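Local coordinates for D-aminopeptidase (Burkholderia sp. LK4, PDB 5TZB), which is a beta-aminopeptidase of peptidase family S58, an Ntn hydrolase that probably cleaves N-terminal residues, beta-amino acids among them, from peptides and amides, at residues L98-I101 and R102-L106. Sequence-based numbering, arbitrary orientation.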
# COMPACT_ATOMS: atom_id res chain seq x y z
N LEU C 98 -8.34 -9.47 7.26
CA LEU C 98 -8.16 -8.34 6.35
C LEU C 98 -7.25 -8.61 5.16
O LEU C 98 -7.36 -7.93 4.14
CB LEU C 98 -7.64 -7.11 7.11
CG LEU C 98 -8.55 -6.50 8.17
CD1 LEU C 98 -8.04 -5.12 8.55
CD2 LEU C 98 -9.99 -6.44 7.70
N GLU C 99 -6.35 -9.58 5.27
CA GLU C 99 -5.39 -9.76 4.17
C GLU C 99 -6.04 -10.23 2.87
O GLU C 99 -5.64 -9.78 1.79
CB GLU C 99 -4.27 -10.72 4.57
CG GLU C 99 -3.41 -10.19 5.72
CD GLU C 99 -2.84 -8.78 5.48
OE1 GLU C 99 -2.53 -8.38 4.32
OE2 GLU C 99 -2.66 -8.07 6.49
N TRP C 100 -7.03 -11.11 2.95
CA TRP C 100 -7.71 -11.56 1.74
C TRP C 100 -8.63 -10.47 1.20
O TRP C 100 -8.87 -10.40 0.01
CB TRP C 100 -8.50 -12.84 1.99
CG TRP C 100 -9.10 -13.50 0.73
CD1 TRP C 100 -10.41 -13.85 0.54
CD2 TRP C 100 -8.40 -13.90 -0.47
NE1 TRP C 100 -10.57 -14.44 -0.70
CE2 TRP C 100 -9.36 -14.48 -1.34
CE3 TRP C 100 -7.07 -13.81 -0.90
CZ2 TRP C 100 -9.01 -15.00 -2.60
CZ3 TRP C 100 -6.74 -14.31 -2.17
CH2 TRP C 100 -7.71 -14.89 -3.00
N ILE C 101 -9.14 -9.61 2.08
CA ILE C 101 -9.88 -8.44 1.60
C ILE C 101 -8.97 -7.52 0.79
O ILE C 101 -9.37 -7.02 -0.26
CB ILE C 101 -10.52 -7.64 2.75
CG1 ILE C 101 -11.50 -8.51 3.54
CG2 ILE C 101 -11.26 -6.42 2.21
CD1 ILE C 101 -12.80 -8.72 2.84
N ARG C 102 -7.75 -7.28 1.28
CA ARG C 102 -6.77 -6.50 0.50
C ARG C 102 -6.46 -7.18 -0.83
O ARG C 102 -6.42 -6.52 -1.89
CB ARG C 102 -5.44 -6.34 1.27
CG ARG C 102 -5.44 -5.30 2.36
CD ARG C 102 -4.05 -5.13 2.94
NE ARG C 102 -3.95 -3.96 3.82
CZ ARG C 102 -4.07 -3.98 5.14
NH1 ARG C 102 -4.30 -5.11 5.80
NH2 ARG C 102 -3.96 -2.84 5.82
N GLU C 103 -6.24 -8.48 -0.77
CA GLU C 103 -5.77 -9.23 -1.94
C GLU C 103 -6.88 -9.41 -2.99
O GLU C 103 -6.71 -9.05 -4.16
CB GLU C 103 -5.22 -10.59 -1.49
CG GLU C 103 -4.61 -11.43 -2.61
CD GLU C 103 -3.29 -10.89 -3.14
OE1 GLU C 103 -2.39 -10.47 -2.35
OE2 GLU C 103 -3.13 -10.91 -4.37
N ALA C 104 -8.03 -9.93 -2.56
CA ALA C 104 -9.06 -10.31 -3.53
C ALA C 104 -10.38 -9.56 -3.36
O ALA C 104 -11.31 -9.77 -4.14
CB ALA C 104 -9.30 -11.80 -3.45
N GLY C 105 -10.47 -8.74 -2.32
CA GLY C 105 -11.66 -7.94 -2.09
C GLY C 105 -12.94 -8.74 -1.91
O GLY C 105 -14.01 -8.33 -2.36
N LEU C 106 -12.85 -9.87 -1.21
CA LEU C 106 -14.01 -10.72 -1.00
C LEU C 106 -14.31 -10.94 0.48
O LEU C 106 -13.56 -11.63 1.19
CB LEU C 106 -13.82 -12.08 -1.70
CG LEU C 106 -13.91 -12.06 -3.24
CD1 LEU C 106 -13.43 -13.39 -3.87
CD2 LEU C 106 -15.33 -11.73 -3.68
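A104 sets its methyl group on the indole of W100 near the C-terminal end of the short helix 98-104, a CH-pi contact between residues four apart. CB lies 3.4 Å from the centroid of the six-membered ring of W100 and 14° off the ring normal. With CG anti to the backbone N (chi1 -172°), the W100 ring swings along the helix toward its C-terminal end, where CG of E103 also reaches CZ3 of W100 at 3.6 Å. Along the same turns, E99 and R102 run side by side, and OE2 of E99 meets NH1 of R102 in a long salt bridge of 3.5 Å, their flat ends nearly parallel. The stronger partners of both charges belong to the second subunit, whose R102 and E99 complete a reciprocal cluster of two acids and two bases at the interface. The carboxylate of E103 is held at both oxygens, OE2 by a salt bridge to NE of R277 of the third subunit and OE1 by a hydrogen bond from the backbone N of G91 of the second. Within the chain, L98, I101 and R102 lean on V86, so the helix rests against strand 82-88 while its charged residues meet other subunits. Beneath these side chains run i to i+4 bonds, the straightest being the 2.7 Å one from A104 N to W100 O at 166°. G105 then leaves the helix with positive phi, and the chain enters strand 106-107, which pairs antiparallel with 82-88. At this exit, G105 N is shared weakly between I101 O and W100 O, and CD1 of I101 packs 3.4 Å from the carbonyl O of L106.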